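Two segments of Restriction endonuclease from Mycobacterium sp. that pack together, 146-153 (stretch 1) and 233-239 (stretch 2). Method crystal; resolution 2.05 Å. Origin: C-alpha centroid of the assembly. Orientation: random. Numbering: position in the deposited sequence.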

ATOM      1  N   THR A 146     -10.105  31.164  -6.664  1.00 18.81           N
ATOM      2  CA  THR A 146     -11.018  31.763  -5.695  1.00 17.06           C
ATOM      3  C   THR A 146     -12.425  31.201  -5.856  1.00 17.26           C
ATOM      4  O   THR A 146     -12.744  30.583  -6.871  1.00 17.69           O
ATOM      5  N   ARG A 147     -13.261  31.422  -4.847  1.00 17.92           N
ATOM      6  CA  ARG A 147     -14.659  31.018  -4.911  1.00 18.06           C
ATOM      7  C   ARG A 147     -15.371  31.793  -6.013  1.00 18.25           C
ATOM      8  O   ARG A 147     -16.275  31.276  -6.669  1.00 18.44           O
ATOM      9  N   GLU A 148     -14.943  33.034  -6.216  1.00 18.47           N
ATOM     10  CA  GLU A 148     -15.540  33.907  -7.216  1.00 18.46           C
ATOM     11  C   GLU A 148     -15.315  33.373  -8.629  1.00 21.84           C
ATOM     12  O   GLU A 148     -16.178  33.504  -9.498  1.00 19.93           O
ATOM     13  N   GLU A 149     -14.150  32.773  -8.854  1.00 21.87           N
ATOM     14  CA  GLU A 149     -13.836  32.191 -10.155  1.00 15.25           C
ATOM     15  C   GLU A 149     -14.583  30.880 -10.365  1.00 15.94           C
ATOM     16  O   GLU A 149     -15.037  30.585 -11.470  1.00 17.12           O
ATOM     17  N   ARG A 150     -14.712  30.098  -9.297  1.00 20.91           N
ATOM     18  CA  ARG A 150     -15.384  28.805  -9.369  1.00 17.43           C
ATOM     19  C   ARG A 150     -16.892  28.955  -9.549  1.00 13.51           C
ATOM     20  O   ARG A 150     -17.564  28.031 -10.008  1.00 13.93           O
ATOM     21  N   LEU A 151     -17.415  30.122  -9.189  1.00 17.88           N
ATOM     22  CA  LEU A 151     -18.828  30.427  -9.391  1.00 17.94           C
ATOM     23  C   LEU A 151     -19.162  30.483 -10.877  1.00 18.26           C
ATOM     24  O   LEU A 151     -20.294  30.220 -11.280  1.00 17.50           O
ATOM     25  N   LEU A 152     -18.161  30.822 -11.684  1.00 20.94           N
ATOM     26  CA  LEU A 152     -18.338  30.983 -13.123  1.00 15.20           C
ATOM     27  C   LEU A 152     -18.159  29.672 -13.880  1.00 14.44           C
ATOM     28  O   LEU A 152     -18.577  29.556 -15.032  1.00 16.94           O
ATOM     29  N   ALA A 153     -17.533  28.694 -13.230  1.00 12.55           N
ATOM     30  CA  ALA A 153     -17.224  27.413 -13.861  1.00 11.73           C
ATOM     31  C   ALA A 153     -18.468  26.683 -14.356  1.00 14.32           C
ATOM     32  O   ALA A 153     -19.368  26.376 -13.574  1.00 15.33           O
ATOM     33  N   ALA A 233     -27.037  36.964 -11.212  1.00 25.57           N
ATOM     34  CA  ALA A 233     -25.585  36.927 -11.099  1.00 23.59           C
ATOM     35  C   ALA A 233     -25.146  35.482 -10.905  1.00 21.63           C
ATOM     36  O   ALA A 233     -25.955  34.629 -10.547  1.00 19.76           O
ATOM     37  N   ALA A 234     -23.866  35.210 -11.141  1.00 23.93           N
ATOM     38  CA  ALA A 234     -23.336  33.853 -11.030  1.00 22.02           C
ATOM     39  C   ALA A 234     -23.505  33.287  -9.622  1.00 21.00           C
ATOM     40  O   ALA A 234     -23.706  32.086  -9.449  1.00 20.42           O
ATOM     41  N   GLY A 235     -23.426  34.159  -8.624  1.00 23.93           N
ATOM     42  CA  GLY A 235     -23.584  33.752  -7.239  1.00 21.58           C
ATOM     43  C   GLY A 235     -25.036  33.553  -6.846  1.00 19.33           C
ATOM     44  O   GLY A 235     -25.331  33.089  -5.746  1.00 21.15           O
ATOM     45  N   GLU A 236     -25.944  33.908  -7.750  1.00 16.14           N
ATOM     46  CA  GLU A 236     -27.372  33.753  -7.506  1.00 17.39           C
ATOM     47  C   GLU A 236     -27.921  32.535  -8.241  1.00 22.33           C
ATOM     48  O   GLU A 236     -29.136  32.362  -8.352  1.00 21.99           O
ATOM     49  N   THR A 237     -27.021  31.693  -8.741  1.00 22.60           N
ATOM     50  CA  THR A 237     -27.410  30.544  -9.552  1.00 18.41           C
ATOM     51  C   THR A 237     -27.208  29.218  -8.828  1.00 16.78           C
ATOM     52  O   THR A 237     -27.212  28.159  -9.454  1.00 19.13           O
ATOM     53  N   LEU A 238     -27.038  29.277  -7.511  1.00 21.29           N
ATOM     54  CA  LEU A 238     -26.764  28.078  -6.727  1.00 17.94           C
ATOM     55  C   LEU A 238     -27.950  27.636  -5.871  1.00 22.37           C
ATOM     56  O   LEU A 238     -27.805  26.774  -5.005  1.00 28.09           O
ATOM     57  N   ARG A 239     -29.119  28.220  -6.113  1.00 21.07           N
ATOM     58  CA  ARG A 239     -30.290  27.916  -5.292  1.00 23.10           C
ATOM     59  C   ARG A 239     -30.899  26.546  -5.591  1.00 26.45           C
ATOM     60  O   ARG A 239     -31.558  25.954  -4.737  1.00 27.01           O
TER

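Leu151 forms the apolar centre of this small contact. Its CA-to-CB bond points toward stretch 2, and with chi1 m and chi2 t its CD2 lies 3.6 Å from CD1 of Leu238 and 3.9 Å from CA of Gly235. Leu238, also m,t and also directed toward its partner, completes a leucine pair, whose branched apolar ends suit close van der Waals contact. Ala234 packs against Leu151 where the CA atoms of the stretches come nearest, 5.9 Å between CA of Leu151 and CA of Ala234. A methyl group fits this narrow space: CB of Ala234 lies 4.3 Å from CB of Leu151 and 3.7 Å from CD2 of Leu152. The CA-to-CB bond of Leu152 points away, but the m,t side chain brings CD2 back.

No direct hydrogen bond joins the stretches; at the polar edge two waters link them. The CA-to-CB bond of Arg147 points sideways to stretch 2, but its extended chain (chi1 to chi3 all t) carries NH2 to 4.2 Å from CD1 of Leu238. Water 1 accepts from Arg147 NH2 (3.2 Å) and donates to Gly235 O (2.8 Å). Water 2 makes two weak bonds, donating to Glu148 OE2 (3.3 Å) and accepting from Gly235 N (2.9 Å). Within stretch 2, Thr237 OG1, chi1 p, donates to Ala234 O at 2.6 Å, satisfying its buried hydroxyl.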

ATOM      1  CB  THR A 146     -11.089  33.297  -5.841  1.00 15.51           C
ATOM      2  OG1 THR A 146     -11.564  33.634  -7.149  1.00 21.23           O
ATOM      3  CG2 THR A 146      -9.721  33.924  -5.623  1.00 19.22           C
ATOM      4  CB  ARG A 147     -15.347  31.265  -3.565  1.00 15.66           C
ATOM      5  CG  ARG A 147     -16.807  30.851  -3.534  1.00 16.23           C
ATOM      6  CD  ARG A 147     -17.441  31.114  -2.180  1.00 21.44           C
ATOM      7  NE  ARG A 147     -18.805  30.596  -2.114  1.00 20.04           N
ATOM      8  CZ  ARG A 147     -19.881  31.272  -2.504  1.00 28.68           C
ATOM      9  NH1 ARG A 147     -19.756  32.500  -2.989  1.00 37.81           N
ATOM     10  NH2 ARG A 147     -21.082  30.720  -2.409  1.00 32.03           N
ATOM     11  CB  GLU A 148     -14.968  35.319  -7.093  1.00 22.42           C
ATOM     12  CG  GLU A 148     -15.820  36.389  -7.747  1.00 30.16           C
ATOM     13  CD  GLU A 148     -17.129  36.612  -7.015  1.00 28.07           C
ATOM     14  OE1 GLU A 148     -17.145  36.493  -5.772  1.00 31.73           O
ATOM     15  OE2 GLU A 148     -18.144  36.901  -7.684  1.00 32.24           O
ATOM     16  CB  GLU A 149     -12.329  31.971 -10.304  1.00 16.03           C
ATOM     17  CG  GLU A 149     -11.520  33.255 -10.384  1.00 16.89           C
ATOM     18  CD  GLU A 149     -10.046  33.003 -10.633  1.00 16.75           C
ATOM     19  OE1 GLU A 149      -9.638  31.822 -10.667  1.00 17.08           O
ATOM     20  OE2 GLU A 149      -9.294  33.987 -10.796  1.00 21.85           O
ATOM     21  CB  ARG A 150     -15.067  27.963  -8.131  1.00 16.12           C
ATOM     22  CG  ARG A 150     -13.604  27.565  -8.024  1.00 14.88           C
ATOM     23  CD  ARG A 150     -13.363  26.603  -6.873  1.00 15.27           C
ATOM     24  NE  ARG A 150     -13.531  27.238  -5.570  1.00 14.91           N
ATOM     25  CZ  ARG A 150     -12.563  27.874  -4.918  1.00 13.60           C
ATOM     26  NH1 ARG A 150     -11.352  27.967  -5.451  1.00 14.06           N
ATOM     27  NH2 ARG A 150     -12.804  28.420  -3.735  1.00 16.75           N
ATOM     28  CB  LEU A 151     -19.188  31.762  -8.731  1.00 18.29           C
ATOM     29  CG  LEU A 151     -19.430  31.765  -7.222  1.00 17.39           C
ATOM     30  CD1 LEU A 151     -19.446  33.187  -6.686  1.00 20.82           C
ATOM     31  CD2 LEU A 151     -20.736  31.065  -6.903  1.00 19.28           C
ATOM     32  CB  LEU A 152     -17.348  32.017 -13.660  1.00 18.34           C
ATOM     33  CG  LEU A 152     -17.435  33.419 -13.060  1.00 18.41           C
ATOM     34  CD1 LEU A 152     -16.294  34.285 -13.570  1.00 19.44           C
ATOM     35  CD2 LEU A 152     -18.776  34.046 -13.392  1.00 22.71           C
ATOM     36  CB  ALA A 153     -16.437  26.529 -12.904  1.00 13.81           C
ATOM     37  CB  ALA A 233     -25.122  37.788  -9.936  1.00 22.69           C
ATOM     38  CB  ALA A 234     -21.875  33.818 -11.445  1.00 22.46           C
ATOM     39  CB  GLU A 236     -28.126  35.006  -7.953  1.00 21.64           C
ATOM     40  CG  GLU A 236     -27.670  36.289  -7.279  1.00 26.80           C
ATOM     41  CD  GLU A 236     -28.379  37.515  -7.824  1.00 22.88           C
ATOM     42  OE1 GLU A 236     -28.145  38.623  -7.298  1.00 28.15           O
ATOM     43  OE2 GLU A 236     -29.168  37.369  -8.780  1.00 23.57           O
ATOM     44  CB  THR A 237     -26.617  30.500 -10.873  1.00 16.70           C
ATOM     45  OG1 THR A 237     -25.220  30.352 -10.588  1.00 20.81           O
ATOM     46  CG2 THR A 237     -26.834  31.775 -11.667  1.00 17.44           C
ATOM     47  CB  LEU A 238     -25.545  28.294  -5.828  1.00 18.78           C
ATOM     48  CG  LEU A 238     -24.187  28.496  -6.502  1.00 18.65           C
ATOM     49  CD1 LEU A 238     -23.119  28.741  -5.452  1.00 23.10           C
ATOM     50  CD2 LEU A 238     -23.829  27.296  -7.364  1.00 16.98           C
ATOM     51  CB  ARG A 239     -31.347  29.018  -5.414  1.00 24.97           C
ATOM     52  CG  ARG A 239     -31.787  29.325  -6.834  1.00 27.73           C
ATOM     53  CD  ARG A 239     -32.736  30.513  -6.855  1.00 32.02           C
ATOM     54  NE  ARG A 239     -33.157  30.866  -8.207  1.00 39.25           N
ATOM     55  CZ  ARG A 239     -33.924  31.911  -8.500  1.00 34.70           C
ATOM     56  NH1 ARG A 239     -34.355  32.710  -7.533  1.00 40.17           N
ATOM     57  NH2 ARG A 239     -34.260  32.160  -9.758  1.00 27.91           N
TER
HETATM   58  O   HOH W   1     -23.583  32.301  -3.689  1.00 24.89           O
HETATM   59  O   HOH W   2     -21.248  36.143  -8.674  1.00 22.82           O